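Local coordinates for protein rhamnosidase B (Bacillus sp., PDB 2OKX) that probably hydrolyses alpha-L-rhamnosidic bonds, releasing terminal rhamnose from glycosides, as a glycoside hydrolase of family 78, at residues A[94-106]-A[141-153]. Numbering follows the deposited sequence.
Sequences VLHFGVSNFYYLR and SPRMACQQGFGEV
With CG of Phe-102 turned opposite its own carbonyl carbon (chi1 -68°) and the chain of Gln-147 bent at chi2, aliphatic CG of the glutamine comes to lie over one ring face, 3.6 Å from the centroid, in a CH-pi contact. Cys-146 SG approaches the same ring obliquely, 4.0 Å from CZ. The backbones are joined here too: Phe-102 N donates to Gln-147 O over 3.2 Å. An alanine in place of Phe-102 would keep that amide but would probably leave Gln-147 CG and the cysteine sulfur without their aromatic partner. Next to this pair, Asn-101 OD1 accepts from Tyr-103 N in an Asx turn.

Two irregular loops can thus be joined by one backbone bond, side-chain packing and bridging waters. Arg-143 folds back on its own loop, NE and NH2 each 2.8 Å from Gln-148 O, which fixes the guanidinium whose face Val-99 CG1 covers. One water links Val-99 O, Asn-101 ND2 and Gln-148 O, while another bridges Ser-100 O to Arg-143 NH1. Farther along, Val-99 CG2 meets the edge of the Phe-150 ring 4.0 Å from CZ.

The contact packs the loop leaving strand 87-96, of a seven-stranded antiparallel sheet, against the one leading to strand 153-155, of a separate mixed sheet; Phe-102 also touches Val-574 and Gln-147 Glu-572, both in loops of the six-hairpin glycosidase range, probably the catalytic part.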
loop_
_atom_site.group_PDB
_atom_site.type_symbol
_atom_site.label_atom_id
_atom_site.label_comp_id
_atom_site.label_asym_id
_atom_site.label_seq_id
_atom_site.Cartn_x
_atom_site.Cartn_y
_atom_site.Cartn_z
ATOM N N VAL A 94 -3.779 -0.629 21.876
ATOM C CA VAL A 94 -4.344 0.264 20.881
ATOM C C VAL A 94 -3.257 1.185 20.347
ATOM O O VAL A 94 -2.540 1.828 21.115
ATOM C CB VAL A 94 -5.498 1.121 21.465
ATOM C CG1 VAL A 94 -5.998 2.110 20.417
ATOM C CG2 VAL A 94 -6.641 0.221 21.919
ATOM N N LEU A 95 -3.117 1.215 19.026
ATOM C CA LEU A 95 -2.134 2.078 18.387
ATOM C C LEU A 95 -2.893 3.307 17.906
ATOM O O LEU A 95 -3.835 3.179 17.128
ATOM C CB LEU A 95 -1.497 1.394 17.168
ATOM C CG LEU A 95 -0.662 0.118 17.300
ATOM C CD1 LEU A 95 -1.568 -1.073 17.614
ATOM C CD2 LEU A 95 0.083 -0.121 15.992
ATOM N N HIS A 96 -2.524 4.488 18.389
ATOM C CA HIS A 96 -3.191 5.697 17.918
ATOM C C HIS A 96 -2.173 6.512 17.138
ATOM O O HIS A 96 -1.161 6.934 17.685
ATOM C CB HIS A 96 -3.738 6.545 19.065
ATOM C CG HIS A 96 -4.493 7.744 18.591
ATOM N ND1 HIS A 96 -5.733 7.648 17.997
ATOM C CD2 HIS A 96 -4.133 9.046 18.505
ATOM C CE1 HIS A 96 -6.100 8.838 17.558
ATOM N NE2 HIS A 96 -5.147 9.704 17.853
ATOM N N PHE A 97 -2.448 6.735 15.859
ATOM C CA PHE A 97 -1.526 7.470 15.006
ATOM C C PHE A 97 -1.431 8.959 15.326
ATOM O O PHE A 97 -0.337 9.520 15.349
ATOM C CB PHE A 97 -1.912 7.292 13.531
ATOM C CG PHE A 97 -1.951 5.854 13.078
ATOM C CD1 PHE A 97 -1.011 4.935 13.537
ATOM C CD2 PHE A 97 -2.910 5.428 12.163
ATOM C CE1 PHE A 97 -1.023 3.607 13.090
ATOM C CE2 PHE A 97 -2.932 4.107 11.709
ATOM C CZ PHE A 97 -1.985 3.196 12.173
ATOM N N GLY A 98 -2.576 9.594 15.563
ATOM C CA GLY A 98 -2.583 11.017 15.855
ATOM C C GLY A 98 -2.236 11.830 14.620
ATOM O O GLY A 98 -2.005 13.039 14.696
ATOM N N VAL A 99 -2.200 11.155 13.476
ATOM C CA VAL A 99 -1.871 11.783 12.198
ATOM C C VAL A 99 -2.674 11.081 11.110
ATOM O O VAL A 99 -2.772 9.853 11.105
ATOM C CB VAL A 99 -0.364 11.630 11.881
ATOM C CG1 VAL A 99 -0.045 12.216 10.515
ATOM C CG2 VAL A 99 0.465 12.310 12.956
ATOM N N SER A 100 -3.257 11.849 10.198
ATOM C CA SER A 100 -4.041 11.254 9.118
ATOM C C SER A 100 -3.138 10.619 8.061
ATOM O O SER A 100 -1.990 11.027 7.896
ATOM C CB SER A 100 -4.923 12.319 8.448
ATOM O OG SER A 100 -5.900 12.840 9.337
ATOM N N ASN A 101 -3.651 9.603 7.364
ATOM C CA ASN A 101 -2.900 8.960 6.285
ATOM C C ASN A 101 -3.867 8.483 5.193
ATOM O O ASN A 101 -5.026 8.899 5.175
ATOM C CB ASN A 101 -2.015 7.806 6.801
ATOM C CG ASN A 101 -2.794 6.729 7.547
ATOM O OD1 ASN A 101 -3.859 6.290 7.111
ATOM N ND2 ASN A 101 -2.242 6.279 8.670
ATOM N N PHE A 102 -3.396 7.629 4.289
ATOM C CA PHE A 102 -4.223 7.143 3.181
ATOM C C PHE A 102 -5.234 6.050 3.536
ATOM O O PHE A 102 -5.969 5.587 2.662
ATOM C CB PHE A 102 -3.339 6.634 2.034
ATOM C CG PHE A 102 -2.549 7.706 1.324
ATOM C CD1 PHE A 102 -2.153 8.870 1.980
ATOM C CD2 PHE A 102 -2.100 7.493 0.021
ATOM C CE1 PHE A 102 -1.311 9.800 1.354
ATOM C CE2 PHE A 102 -1.260 8.411 -0.614
ATOM C CZ PHE A 102 -0.861 9.569 0.057
ATOM N N TYR A 103 -5.255 5.607 4.791
ATOM C CA TYR A 103 -6.222 4.592 5.209
ATOM C C TYR A 103 -6.734 4.828 6.627
ATOM O O TYR A 103 -7.236 3.916 7.290
ATOM C CB TYR A 103 -5.655 3.162 5.062
ATOM C CG TYR A 103 -4.270 2.884 5.632
ATOM C CD1 TYR A 103 -4.011 2.990 7.003
ATOM C CD2 TYR A 103 -3.238 2.432 4.802
ATOM C CE1 TYR A 103 -2.762 2.647 7.531
ATOM C CE2 TYR A 103 -1.989 2.085 5.319
ATOM C CZ TYR A 103 -1.758 2.192 6.685
ATOM O OH TYR A 103 -0.530 1.831 7.199
ATOM N N TYR A 104 -6.624 6.076 7.069
ATOM C CA TYR A 104 -7.064 6.475 8.396
ATOM C C TYR A 104 -7.224 7.989 8.475
ATOM O O TYR A 104 -6.343 8.735 8.054
ATOM C CB TYR A 104 -6.051 6.013 9.452
ATOM C CG TYR A 104 -6.265 6.646 10.813
ATOM C CD1 TYR A 104 -5.508 7.745 11.221
ATOM C CD2 TYR A 104 -7.259 6.177 11.670
ATOM C CE1 TYR A 104 -5.740 8.371 12.454
ATOM C CE2 TYR A 104 -7.502 6.790 12.903
ATOM C CZ TYR A 104 -6.740 7.887 13.286
ATOM O OH TYR A 104 -6.989 8.495 14.494
ATOM N N LEU A 105 -8.362 8.437 8.998
ATOM C CA LEU A 105 -8.611 9.868 9.157
ATOM C C LEU A 105 -8.516 10.169 10.648
ATOM O O LEU A 105 -9.215 9.558 11.458
ATOM C CB LEU A 105 -9.993 10.251 8.616
ATOM C CG LEU A 105 -10.130 10.285 7.086
ATOM C CD1 LEU A 105 -10.182 8.863 6.526
ATOM C CD2 LEU A 105 -11.396 11.036 6.711
ATOM N N ARG A 106 -7.639 11.100 11.005
ATOM C CA ARG A 106 -7.432 11.453 12.403
ATOM C C ARG A 106 -8.720 11.688 13.185
ATOM O O ARG A 106 -9.587 12.463 12.773
ATOM C CB ARG A 106 -6.550 12.698 12.523
ATOM C CG ARG A 106 -6.023 12.911 13.937
ATOM C CD ARG A 106 -5.382 14.270 14.140
ATOM N NE ARG A 106 -4.773 14.358 15.465
ATOM C CZ ARG A 106 -4.179 15.442 15.952
ATOM N NH1 ARG A 106 -4.111 16.550 15.224
ATOM N NH2 ARG A 106 -3.639 15.412 17.164
ATOM N N SER A 141 9.358 7.711 17.084
ATOM C CA SER A 141 9.871 6.831 16.034
ATOM C C SER A 141 9.488 7.378 14.654
ATOM O O SER A 141 8.551 8.167 14.525
ATOM C CB SER A 141 9.352 5.396 16.225
ATOM O OG SER A 141 7.960 5.309 16.008
ATOM N N PRO A 142 10.210 6.963 13.604
ATOM C CA PRO A 142 9.942 7.435 12.241
ATOM C C PRO A 142 8.542 7.221 11.677
ATOM O O PRO A 142 7.906 6.191 11.915
ATOM C CB PRO A 142 10.991 6.698 11.402
ATOM C CG PRO A 142 12.090 6.417 12.377
ATOM C CD PRO A 142 11.323 5.998 13.602
ATOM N N ARG A 143 8.069 8.213 10.928
ATOM C CA ARG A 143 6.788 8.100 10.255
ATOM C C ARG A 143 7.163 7.083 9.181
ATOM O O ARG A 143 8.209 7.208 8.542
ATOM C CB ARG A 143 6.392 9.436 9.618
ATOM C CG ARG A 143 5.131 9.381 8.762
ATOM C CD ARG A 143 3.882 9.101 9.584
ATOM N NE ARG A 143 2.755 8.758 8.719
ATOM C CZ ARG A 143 2.087 9.624 7.962
ATOM N NH1 ARG A 143 2.412 10.911 7.958
ATOM N NH2 ARG A 143 1.109 9.194 7.176
ATOM N N MET A 144 6.329 6.071 8.994
ATOM C CA MET A 144 6.621 5.023 8.022
ATOM C C MET A 144 6.621 5.507 6.576
ATOM O O MET A 144 7.573 5.266 5.834
ATOM C CB MET A 144 5.617 3.887 8.187
ATOM C CG MET A 144 5.978 2.605 7.456
ATOM S SD MET A 144 4.922 1.283 8.061
ATOM C CE MET A 144 5.051 0.068 6.706
ATOM N N ALA A 145 5.551 6.186 6.184
ATOM C CA ALA A 145 5.417 6.694 4.826
ATOM C C ALA A 145 4.263 7.680 4.794
ATOM O O ALA A 145 3.439 7.709 5.714
ATOM C CB ALA A 145 5.142 5.537 3.858
ATOM N N CYS A 146 4.186 8.479 3.737
ATOM C CA CYS A 146 3.097 9.442 3.641
ATOM C C CYS A 146 1.754 8.721 3.656
ATOM O O CYS A 146 0.745 9.285 4.080
ATOM C CB CYS A 146 3.227 10.290 2.367
ATOM S SG CYS A 146 3.067 9.393 0.791
ATOM N N GLN A 147 1.750 7.461 3.222
ATOM C CA GLN A 147 0.519 6.678 3.161
ATOM C C GLN A 147 0.184 5.898 4.425
ATOM O O GLN A 147 -0.980 5.574 4.665
ATOM C CB GLN A 147 0.575 5.660 2.004
ATOM C CG GLN A 147 0.967 6.219 0.636
ATOM C CD GLN A 147 2.460 6.160 0.387
ATOM O OE1 GLN A 147 3.242 5.900 1.302
ATOM N NE2 GLN A 147 2.867 6.409 -0.857
ATOM N N GLN A 148 1.190 5.613 5.244
ATOM C CA GLN A 148 0.963 4.775 6.413
ATOM C C GLN A 148 1.179 5.351 7.811
ATOM O O GLN A 148 1.164 6.563 8.010
ATOM C CB GLN A 148 1.796 3.504 6.238
ATOM C CG GLN A 148 1.821 3.009 4.786
ATOM C CD GLN A 148 2.098 1.523 4.682
ATOM O OE1 GLN A 148 2.925 1.078 3.877
ATOM N NE2 GLN A 148 1.402 0.745 5.493
ATOM N N GLY A 149 1.369 4.453 8.776
ATOM C CA GLY A 149 1.570 4.859 10.157
ATOM C C GLY A 149 3.011 5.127 10.544
ATOM O O GLY A 149 3.670 5.979 9.952
ATOM N N PHE A 150 3.513 4.384 11.526
ATOM C CA PHE A 150 4.879 4.577 12.008
ATOM C C PHE A 150 5.676 3.286 12.169
ATOM O O PHE A 150 5.118 2.240 12.503
ATOM C CB PHE A 150 4.844 5.280 13.372
ATOM C CG PHE A 150 4.172 6.623 13.352
ATOM C CD1 PHE A 150 4.922 7.789 13.227
ATOM C CD2 PHE A 150 2.790 6.724 13.452
ATOM C CE1 PHE A 150 4.306 9.036 13.203
ATOM C CE2 PHE A 150 2.160 7.970 13.428
ATOM C CZ PHE A 150 2.921 9.127 13.303
ATOM N N GLY A 151 6.983 3.376 11.929
ATOM C CA GLY A 151 7.866 2.236 12.118
ATOM C C GLY A 151 8.255 2.383 13.576
ATOM O O GLY A 151 8.748 3.440 13.973
ATOM N N GLU A 152 8.052 1.348 14.383
ATOM C CA GLU A 152 8.330 1.477 15.807
ATOM C C GLU A 152 9.747 1.271 16.314
ATOM O O GLU A 152 10.601 0.686 15.650
ATOM C CB GLU A 152 7.375 0.577 16.611
ATOM C CG GLU A 152 7.763 -0.910 16.728
ATOM C CD GLU A 152 7.302 -1.769 15.552
ATOM O OE1 GLU A 152 7.169 -2.999 15.742
ATOM O OE2 GLU A 152 7.079 -1.226 14.448
ATOM N N VAL A 153 9.974 1.808 17.509
ATOM C CA VAL A 153 11.236 1.694 18.231
ATOM C C VAL A 153 10.780 1.319 19.640
ATOM O O VAL A 153 10.106 2.106 20.310
ATOM C CB VAL A 153 12.000 3.027 18.277
ATOM C CG1 VAL A 153 13.175 2.913 19.238
ATOM C CG2 VAL A 153 12.502 3.382 16.887
HETATM O O HOH W 1 -0.490 8.127 10.315
HETATM O O HOH W 2 -0.043 12.295 6.790
HETATM O O HOH W 3 1.501 1.786 9.241
#